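Local coordinates for protein nicotinate-nucleotide pyrophosphorylase (Ehrlichia chaffeensis, PDB 3L0G) that probably converts quinolinate and phosphoribosyl pyrophosphate into nicotinate mononucleotide, pyrophosphate and carbon dioxide, a step of NAD biosynthesis, at residues I44-I49 and L112-R117; I147-K152 and L160-V165; S193-I198 and V220-S225. All blocks are in the same frame, centred on the assembly; numbering follows the deposited sequence.

Interaction 1 of 3, residues I44-I49 and L112-R117; sequences ITTNSI and LLPIER
In the N-terminal domain of this quinolinate phosphoribosyltransferase, Thr46 of the short helix 44-49 packs onto Leu113 and Pro114, in the turn that joins helix 109-112 to the long helix 116-139. The contact is small, burying 120 Å² in all, and a single threonine supplies nearly all of its near side. The two branches of Thr46 divide the work. With OG1 beside the backbone N (chi1 -69°), CG2 stands anti to it, lies 4.0 Å from CG of Pro114 and also reaches the ring's CD, so that the methyl meets the proline ring with the two side chains at about a right angle. OG1 lies 3.6 Å from CB of Leu113, a van der Waals approach. Its polar needs are met by others: it is hydrogen-bonded to OD2 of Asp43, just ahead of the helix, and to NE2 of His187 of the second subunit. A buried hydroxyl is thus satisfied from two chains while the CG2 methyl packs on the proline. The helix carrying Thr46 is loosely bonded; Ser48 N reaches Ile44 O only weakly at 3.2 Å, but the Ser48 side chain adds a shorter bond, OG to Ile44 O at 2.6 Å, with a C=O...donor angle of 156°. Across the contact, Pro114 brings no N-H of its own, and Ile115 N bonds back to Leu112 O at 3.2 Å to shape the turn. Leu113 also touches Leu50 of its own chain and His187 of the second subunit. Behind it, Leu112 packs on strand 290-294, Ile115 on helix 70-79 and Pro114 on Leu38 of helix 27-38, which places the turn between the helices and the antiparallel sheet.

Interaction 2 of 3, residues I147-K152 and L160-V165; sequences IRSTRK and LDKYSV. With FMT (formic acid), chain J.
Ser149 and Lys162 meet through a hydrogen bond from NZ to OG, 2.9 Å long, where strand 146-148 of the alpha/beta-barrel domain runs out into a loop and faces helix 158-167. The lysine lies alongside the serine: its chain is extended as far as CE, CG passes 3.4 Å from Ser149 OG, and only the last torsion (chi4 -71°) bends to turn the ammonium onto the loop. There NZ also makes a weak bond to the backbone O of Thr150, at 3.3 Å. NZ is also hydrogen-bonded to Ser172 OG and Arg174 O, so this buried ammonium is held by oxygens of two loops. Water 1 ties the same pair together a second time, lying 2.6 Å from Ser149 OG and donating to Lys162 O. Beside these polar links Val165 sets both methyls against the serine, CG1 and CG2 each 4.0 Å from Ser149 CB; it also packs on Ile129 and Thr133 of helix 116-139.

Farther along the loop, Arg151 binds a formic acid molecule, probably present as formate and probably from the crystallisation liquor. NH2 gives an almost straight bond to its O2 (3.0 Å, 171°) at the edge of the guanidinium and in its plane. Arg174 NE and Lys184 NZ hold the same molecule, an arrangement consistent with the pocket that receives a substrate carboxylate in related enzymes. Arg151 is itself positioned by a salt bridge from NH1 to Asp37 of the second subunit. The loop after Ser149 is braced by an ST turn, in which Thr150 OG1 accepts from the backbone N of Lys152 at 3.1 Å with an angle of 156° at the hydrogen.

Interaction 3 of 3, residues S193-I198 and V220-S225; sequences SITLAI and VEESLS
Glu222 of helix 217-225 crosses to the first turn of helix 194-204 and lays its carboxylate against Ile194 and Thr195. The close-packed part is on the inner side, where Ile194 CB touches Glu222 CD at 3.7 Å and the CG2 methyl comes within 3.8 Å of Ser223 OG. That hydroxyl is hydrogen-bonded back to Gln219 O within its own helix, and it presents itself to the isoleucine as a packing surface. Ile194 and Ser223 both reach Ile212 of strand 210-214, so the two helices share a floor. They are successive outer helices of the alpha/beta barrel, either side of that strand in sequence, and run in similar directions, the axes of 194-198 and 220-225 being 35° apart and 9.8 Å at closest approach. Ser193 is the N-cap of the first, its OG accepting from Leu196 N at 3.0 Å.

On the more exposed side the contact turns polar. Glu222, with CG anti to its backbone nitrogen (chi1 -178°) and the chain extended, brings OE2 to two donors. Thr195 OG1 donates along the anti lone pair over 2.6 Å, while the Thr195 backbone N comes from above the carboxylate plane at 3.1 Å. A negative carboxylate beside a helix N terminus is probably favoured by the helix dipole. OE1, by contrast, reaches Ile194 N through one water: water 2 donates to OE1 and accepts from Ile194 N, each link 2.8 Å long.

Overall arrangement
Following the chain from the N terminus, interaction 1 closes a 62-residue excursion that contains much of the N-terminal domain's antiparallel sheet. Helix 116-139 then leads into the barrel domain, where interaction 2 closes a short loop between strand 146-148 and helix 158-167. Interaction 3 comes last, closing a helix-strand-helix unit on the outside of the barrel. The three lie in series; none nests in or crosses another. Interactions 1 and 3 have centres about 58 Å apart, on opposite sides of the chain's centre. Contacts with the second subunit bring the regions together: Arg117 packs on Arg151 of the second subunit, and Ala197 packs on Ile49 of the second subunit.

Interaction 1 of 3, residues I44-I49 and L112-R117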
loop_
_atom_site.group_PDB
_atom_site.type_symbol
_atom_site.label_atom_id
_atom_site.label_comp_id
_atom_site.label_asym_id
_atom_site.label_seq_id
_atom_site.Cartn_x
_atom_site.Cartn_y
_atom_site.Cartn_z
ATOM N N ILE C 44 -21.627 10.586 -3.635
ATOM C CA ILE C 44 -22.902 10.717 -4.374
ATOM C C ILE C 44 -23.605 12.046 -4.078
ATOM O O ILE C 44 -24.230 12.629 -4.979
ATOM C CB ILE C 44 -23.861 9.515 -4.159
ATOM C CG1 ILE C 44 -24.480 9.454 -2.746
ATOM C CG2 ILE C 44 -23.135 8.172 -4.458
ATOM C CD1 ILE C 44 -25.401 8.223 -2.519
ATOM N N THR C 45 -23.450 12.560 -2.848
ATOM C CA THR C 45 -24.046 13.846 -2.480
ATOM C C THR C 45 -23.410 15.008 -3.241
ATOM O O THR C 45 -24.099 15.774 -3.896
ATOM C CB THR C 45 -23.920 14.118 -0.981
ATOM O OG1 THR C 45 -24.430 12.984 -0.259
ATOM C CG2 THR C 45 -24.683 15.416 -0.577
ATOM N N THR C 46 -22.093 15.114 -3.162
ATOM C CA THR C 46 -21.379 16.202 -3.802
ATOM C C THR C 46 -21.545 16.141 -5.313
ATOM O O THR C 46 -21.795 17.171 -5.948
ATOM C CB THR C 46 -19.875 16.140 -3.528
ATOM O OG1 THR C 46 -19.609 16.422 -2.139
ATOM C CG2 THR C 46 -19.171 17.175 -4.405
ATOM N N ASN C 47 -21.408 14.942 -5.877
ATOM C CA ASN C 47 -21.422 14.770 -7.334
ATOM C C ASN C 47 -22.797 14.999 -7.931
ATOM O O ASN C 47 -22.922 15.235 -9.135
ATOM C CB ASN C 47 -20.875 13.375 -7.740
ATOM C CG ASN C 47 -19.375 13.226 -7.447
ATOM O OD1 ASN C 47 -18.871 12.121 -7.228
ATOM N ND2 ASN C 47 -18.673 14.342 -7.397
ATOM N N SER C 48 -23.826 14.943 -7.094
ATOM C CA SER C 48 -25.201 15.127 -7.550
ATOM C C SER C 48 -25.674 16.573 -7.420
ATOM O O SER C 48 -26.698 16.927 -7.987
ATOM C CB SER C 48 -26.161 14.207 -6.788
ATOM O OG SER C 48 -25.831 12.827 -6.991
ATOM N N ILE C 49 -24.946 17.399 -6.666
ATOM C CA ILE C 49 -25.340 18.766 -6.438
ATOM C C ILE C 49 -24.469 19.757 -7.170
ATOM O O ILE C 49 -24.966 20.769 -7.659
ATOM C CB ILE C 49 -25.291 19.126 -4.942
ATOM C CG1 ILE C 49 -26.314 18.300 -4.149
ATOM C CG2 ILE C 49 -25.518 20.636 -4.758
ATOM C CD1 ILE C 49 -26.152 18.428 -2.609
ATOM N N LEU C 112 -13.057 19.519 -3.803
ATOM C CA LEU C 112 -12.714 19.733 -2.392
ATOM C C LEU C 112 -13.597 18.985 -1.386
ATOM O O LEU C 112 -13.092 18.425 -0.420
ATOM C CB LEU C 112 -12.764 21.236 -2.080
ATOM C CG LEU C 112 -12.383 21.743 -0.695
ATOM C CD1 LEU C 112 -10.941 21.409 -0.380
ATOM C CD2 LEU C 112 -12.655 23.279 -0.631
ATOM N N LEU C 113 -14.911 19.007 -1.567
ATOM C CA LEU C 113 -15.813 18.454 -0.555
ATOM C C LEU C 113 -15.681 16.940 -0.331
ATOM O O LEU C 113 -15.814 16.475 0.784
ATOM C CB LEU C 113 -17.283 18.849 -0.831
ATOM C CG LEU C 113 -17.600 20.377 -0.834
ATOM C CD1 LEU C 113 -19.083 20.608 -0.687
ATOM C CD2 LEU C 113 -16.866 21.107 0.274
ATOM N N PRO C 114 -15.406 16.166 -1.375
ATOM C CA PRO C 114 -15.215 14.715 -1.166
ATOM C C PRO C 114 -13.968 14.284 -0.394
ATOM O O PRO C 114 -13.883 13.130 0.059
ATOM C CB PRO C 114 -15.156 14.160 -2.595
ATOM C CG PRO C 114 -15.886 15.152 -3.402
ATOM C CD PRO C 114 -15.507 16.495 -2.798
ATOM N N ILE C 115 -13.016 15.193 -0.228
ATOM C CA ILE C 115 -11.786 14.885 0.517
ATOM C C ILE C 115 -11.729 15.599 1.857
ATOM O O ILE C 115 -10.800 15.376 2.648
ATOM C CB ILE C 115 -10.494 15.199 -0.333
ATOM C CG1 ILE C 115 -10.444 16.684 -0.734
ATOM C CG2 ILE C 115 -10.394 14.263 -1.587
ATOM C CD1 ILE C 115 -9.200 17.112 -1.458
ATOM N N GLU C 116 -12.712 16.457 2.128
ATOM C CA GLU C 116 -12.759 17.196 3.392
ATOM C C GLU C 116 -12.556 16.331 4.630
ATOM O O GLU C 116 -11.684 16.615 5.466
ATOM C CB GLU C 116 -14.109 17.901 3.548
ATOM C CG GLU C 116 -14.242 18.670 4.812
ATOM C CD GLU C 116 -15.576 19.400 4.921
ATOM O OE1 GLU C 116 -16.075 19.912 3.896
ATOM O OE2 GLU C 116 -16.112 19.425 6.046
ATOM N N ARG C 117 -13.379 15.309 4.782
ATOM C CA ARG C 117 -13.386 14.568 6.020
ATOM C C ARG C 117 -12.072 13.767 6.159
ATOM O O ARG C 117 -11.475 13.724 7.237
ATOM C CB ARG C 117 -14.639 13.700 6.103
ATOM C CG ARG C 117 -14.792 12.829 7.323
ATOM C CD ARG C 117 -14.356 13.473 8.636
ATOM N NE ARG C 117 -14.979 14.738 8.848
ATOM C CZ ARG C 117 -14.557 15.642 9.716
ATOM N NH1 ARG C 117 -13.519 15.429 10.509
ATOM N NH2 ARG C 117 -15.200 16.772 9.796
#

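Interaction 2 of 3, residues I147-K152 and L160-V165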
loop_
_atom_site.group_PDB
_atom_site.type_symbol
_atom_site.label_atom_id
_atom_site.label_comp_id
_atom_site.label_asym_id
_atom_site.label_seq_id
_atom_site.Cartn_x
_atom_site.Cartn_y
_atom_site.Cartn_z
ATOM N N ILE C 147 10.737 12.392 26.206
ATOM C CA ILE C 147 9.477 11.648 26.124
ATOM C C ILE C 147 9.543 10.706 24.906
ATOM O O ILE C 147 9.907 11.147 23.806
ATOM C CB ILE C 147 8.271 12.617 25.984
ATOM C CG1 ILE C 147 8.175 13.563 27.220
ATOM C CG2 ILE C 147 6.991 11.845 25.759
ATOM C CD1 ILE C 147 8.184 12.841 28.632
ATOM N N ARG C 148 9.229 9.416 25.110
ATOM C CA ARG C 148 9.216 8.434 24.020
ATOM C C ARG C 148 7.859 7.853 23.725
ATOM O O ARG C 148 7.003 7.739 24.616
ATOM C CB ARG C 148 10.190 7.289 24.246
ATOM C CG ARG C 148 11.629 7.816 24.216
ATOM C CD ARG C 148 12.631 7.017 23.464
ATOM N NE ARG C 148 13.107 5.897 24.227
ATOM C CZ ARG C 148 14.351 5.413 24.214
ATOM N NH1 ARG C 148 15.324 5.960 23.500
ATOM N NH2 ARG C 148 14.619 4.349 24.958
ATOM N N SER C 149 7.659 7.521 22.449
ATOM C CA SER C 149 6.483 6.800 22.031
ATOM C C SER C 149 6.715 5.337 22.360
ATOM O O SER C 149 7.826 4.944 22.767
ATOM C CB SER C 149 6.207 6.986 20.543
ATOM O OG SER C 149 7.325 6.567 19.753
ATOM N N THR C 150 5.643 4.568 22.215
ATOM C CA THR C 150 5.604 3.127 22.354
ATOM C C THR C 150 5.055 2.497 21.062
ATOM O O THR C 150 4.910 3.186 20.068
ATOM C CB THR C 150 4.659 2.730 23.480
ATOM O OG1 THR C 150 3.327 3.130 23.130
ATOM C CG2 THR C 150 5.063 3.413 24.835
ATOM N N ARG C 151 4.743 1.187 21.108
ATOM C CA ARG C 151 4.073 0.484 20.053
ATOM C C ARG C 151 2.553 0.368 20.269
ATOM O O ARG C 151 1.854 -0.282 19.475
ATOM C CB ARG C 151 4.733 -0.895 19.811
ATOM C CG ARG C 151 6.103 -0.757 19.041
ATOM C CD ARG C 151 6.948 -2.014 19.042
ATOM N NE ARG C 151 6.186 -3.186 18.629
ATOM C CZ ARG C 151 5.733 -4.149 19.445
ATOM N NH1 ARG C 151 4.995 -5.129 18.955
ATOM N NH2 ARG C 151 6.031 -4.165 20.736
ATOM N N LYS C 152 2.040 1.053 21.292
ATOM C CA LYS C 152 0.614 1.117 21.536
ATOM C C LYS C 152 0.075 2.279 20.730
ATOM O O LYS C 152 -0.431 3.285 21.259
ATOM C CB LYS C 152 0.321 1.285 23.015
ATOM C CG LYS C 152 0.783 0.125 23.859
ATOM C CD LYS C 152 0.753 0.491 25.331
ATOM C CE LYS C 152 0.759 -0.740 26.203
ATOM N NZ LYS C 152 1.495 -0.492 27.448
ATOM N N LEU C 160 2.624 7.164 11.254
ATOM C CA LEU C 160 2.071 8.521 11.483
ATOM C C LEU C 160 2.088 8.906 12.977
ATOM O O LEU C 160 2.349 10.055 13.333
ATOM C CB LEU C 160 0.645 8.637 10.965
ATOM C CG LEU C 160 -0.049 9.974 11.232
ATOM C CD1 LEU C 160 0.777 11.149 10.669
ATOM C CD2 LEU C 160 -1.441 9.942 10.685
ATOM N N ASP C 161 1.804 7.941 13.851
ATOM C CA ASP C 161 1.700 8.225 15.298
ATOM C C ASP C 161 3.078 8.535 15.868
ATOM O O ASP C 161 3.270 9.554 16.562
ATOM C CB ASP C 161 1.000 7.082 16.047
ATOM C CG ASP C 161 -0.532 7.050 15.805
ATOM O OD1 ASP C 161 -1.057 7.820 14.950
ATOM O OD2 ASP C 161 -1.213 6.227 16.464
ATOM N N LYS C 162 4.061 7.712 15.509
ATOM C CA LYS C 162 5.420 7.958 15.962
ATOM C C LYS C 162 5.971 9.260 15.369
ATOM O O LYS C 162 6.647 9.975 16.059
ATOM C CB LYS C 162 6.355 6.774 15.694
ATOM C CG LYS C 162 6.172 5.637 16.713
ATOM C CD LYS C 162 6.988 4.445 16.363
ATOM C CE LYS C 162 6.998 3.430 17.492
ATOM N NZ LYS C 162 7.786 3.932 18.625
ATOM N N TYR C 163 5.669 9.556 14.108
ATOM C CA TYR C 163 6.039 10.835 13.503
ATOM C C TYR C 163 5.464 12.045 14.282
ATOM O O TYR C 163 6.119 13.073 14.456
ATOM C CB TYR C 163 5.523 10.874 12.046
ATOM C CG TYR C 163 5.547 12.251 11.400
ATOM C CD1 TYR C 163 6.726 12.786 10.874
ATOM C CD2 TYR C 163 4.401 13.008 11.287
ATOM C CE1 TYR C 163 6.742 14.067 10.277
ATOM C CE2 TYR C 163 4.419 14.290 10.683
ATOM C CZ TYR C 163 5.578 14.804 10.192
ATOM O OH TYR C 163 5.552 16.070 9.615
ATOM N N SER C 164 4.221 11.910 14.730
ATOM C CA SER C 164 3.527 13.024 15.367
ATOM C C SER C 164 4.075 13.257 16.789
ATOM O O SER C 164 4.162 14.415 17.262
ATOM C CB SER C 164 2.020 12.766 15.381
ATOM O OG SER C 164 1.460 12.563 14.086
ATOM N N VAL C 165 4.475 12.171 17.462
ATOM C CA VAL C 165 5.213 12.277 18.736
ATOM C C VAL C 165 6.545 13.035 18.559
ATOM O O VAL C 165 6.857 13.921 19.345
ATOM C CB VAL C 165 5.456 10.893 19.385
ATOM C CG1 VAL C 165 6.491 11.006 20.537
ATOM C CG2 VAL C 165 4.114 10.306 19.881
HETATM C C FMT J . 8.068 -0.955 22.104
HETATM O O1 FMT J . 8.981 -0.580 21.356
HETATM O O2 FMT J . 7.723 -2.139 22.206
HETATM O O HOH W 1 7.913 8.657 18.283
#

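Interaction 3 of 3, residues S193-I198 and V220-S225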
loop_
_atom_site.group_PDB
_atom_site.type_symbol
_atom_site.label_atom_id
_atom_site.label_comp_id
_atom_site.label_asym_id
_atom_site.label_seq_id
_atom_site.Cartn_x
_atom_site.Cartn_y
_atom_site.Cartn_z
ATOM N N SER C 193 13.914 -17.211 32.391
ATOM C CA SER C 193 14.799 -16.312 33.140
ATOM C C SER C 193 15.389 -15.182 32.306
ATOM O O SER C 193 15.568 -15.306 31.083
ATOM C CB SER C 193 15.916 -17.112 33.819
ATOM O OG SER C 193 17.072 -17.250 33.019
ATOM N N ILE C 194 15.672 -14.065 32.977
ATOM C CA ILE C 194 16.318 -12.924 32.344
ATOM C C ILE C 194 17.738 -13.299 31.834
ATOM O O ILE C 194 18.122 -12.989 30.697
ATOM C CB ILE C 194 16.405 -11.741 33.339
ATOM C CG1 ILE C 194 15.010 -11.109 33.560
ATOM C CG2 ILE C 194 17.430 -10.703 32.853
ATOM C CD1 ILE C 194 14.994 -9.988 34.611
ATOM N N THR C 195 18.517 -13.975 32.667
ATOM C CA THR C 195 19.879 -14.369 32.280
ATOM C C THR C 195 19.861 -15.247 31.042
ATOM O O THR C 195 20.637 -15.011 30.126
ATOM C CB THR C 195 20.640 -15.049 33.433
ATOM O OG1 THR C 195 20.813 -14.103 34.493
ATOM C CG2 THR C 195 22.075 -15.591 32.960
ATOM N N LEU C 196 18.954 -16.215 30.970
ATOM C CA LEU C 196 18.922 -17.106 29.786
ATOM C C LEU C 196 18.458 -16.374 28.527
ATOM O O LEU C 196 18.999 -16.589 27.444
ATOM C CB LEU C 196 18.063 -18.344 30.039
ATOM C CG LEU C 196 18.009 -19.362 28.901
ATOM C CD1 LEU C 196 19.336 -20.140 28.759
ATOM C CD2 LEU C 196 16.856 -20.320 29.174
ATOM N N ALA C 197 17.475 -15.489 28.660
ATOM C CA ALA C 197 17.036 -14.667 27.517
ATOM C C ALA C 197 18.195 -13.843 26.927
ATOM O O ALA C 197 18.425 -13.852 25.693
ATOM C CB ALA C 197 15.839 -13.734 27.922
ATOM N N ILE C 198 18.926 -13.127 27.786
ATOM C CA ILE C 198 20.001 -12.262 27.315
ATOM C C ILE C 198 21.108 -13.122 26.693
ATOM O O ILE C 198 21.638 -12.791 25.610
ATOM C CB ILE C 198 20.607 -11.389 28.449
ATOM C CG1 ILE C 198 19.570 -10.363 28.961
ATOM C CG2 ILE C 198 21.855 -10.645 27.927
ATOM C CD1 ILE C 198 19.876 -9.792 30.351
ATOM N N VAL C 220 15.643 -5.727 37.818
ATOM C CA VAL C 220 16.627 -4.701 37.530
ATOM C C VAL C 220 18.055 -5.158 37.921
ATOM O O VAL C 220 18.995 -5.047 37.131
ATOM C CB VAL C 220 16.311 -3.394 38.254
ATOM C CG1 VAL C 220 17.453 -2.434 38.081
ATOM C CG2 VAL C 220 14.978 -2.774 37.733
ATOM N N GLU C 221 18.198 -5.703 39.124
ATOM C CA GLU C 221 19.502 -6.198 39.589
ATOM C C GLU C 221 20.099 -7.256 38.654
ATOM O O GLU C 221 21.315 -7.214 38.358
ATOM C CB GLU C 221 19.406 -6.752 41.021
ATOM C CG GLU C 221 19.341 -5.638 42.065
ATOM C CD GLU C 221 18.926 -6.108 43.454
ATOM O OE1 GLU C 221 18.159 -7.074 43.562
ATOM O OE2 GLU C 221 19.349 -5.481 44.452
ATOM N N GLU C 222 19.254 -8.193 38.193
ATOM C CA GLU C 222 19.719 -9.285 37.340
ATOM C C GLU C 222 20.057 -8.778 35.929
ATOM O O GLU C 222 20.989 -9.257 35.315
ATOM C CB GLU C 222 18.709 -10.446 37.283
ATOM C CG GLU C 222 19.177 -11.627 36.436
ATOM C CD GLU C 222 18.199 -12.791 36.391
ATOM O OE1 GLU C 222 17.070 -12.714 36.945
ATOM O OE2 GLU C 222 18.585 -13.826 35.808
ATOM N N SER C 223 19.304 -7.802 35.428
ATOM C CA SER C 223 19.592 -7.202 34.135
ATOM C C SER C 223 20.926 -6.436 34.161
ATOM O O SER C 223 21.726 -6.508 33.223
ATOM C CB SER C 223 18.431 -6.277 33.744
ATOM O OG SER C 223 17.233 -7.018 33.586
ATOM N N LEU C 224 21.163 -5.717 35.245
ATOM C CA LEU C 224 22.416 -5.002 35.456
ATOM C C LEU C 224 23.600 -5.958 35.496
ATOM O O LEU C 224 24.646 -5.666 34.940
ATOM C CB LEU C 224 22.387 -4.229 36.778
ATOM C CG LEU C 224 21.943 -2.769 36.826
ATOM C CD1 LEU C 224 22.119 -2.304 38.293
ATOM C CD2 LEU C 224 22.719 -1.839 35.861
ATOM N N SER C 225 23.424 -7.097 36.161
ATOM C CA SER C 225 24.486 -8.111 36.269
ATOM C C SER C 225 24.882 -8.619 34.906
ATOM O O SER C 225 26.053 -8.975 34.683
ATOM C CB SER C 225 24.027 -9.286 37.132
ATOM O OG SER C 225 23.890 -8.844 38.478
HETATM O O HOH W 2 14.924 -13.907 35.666
#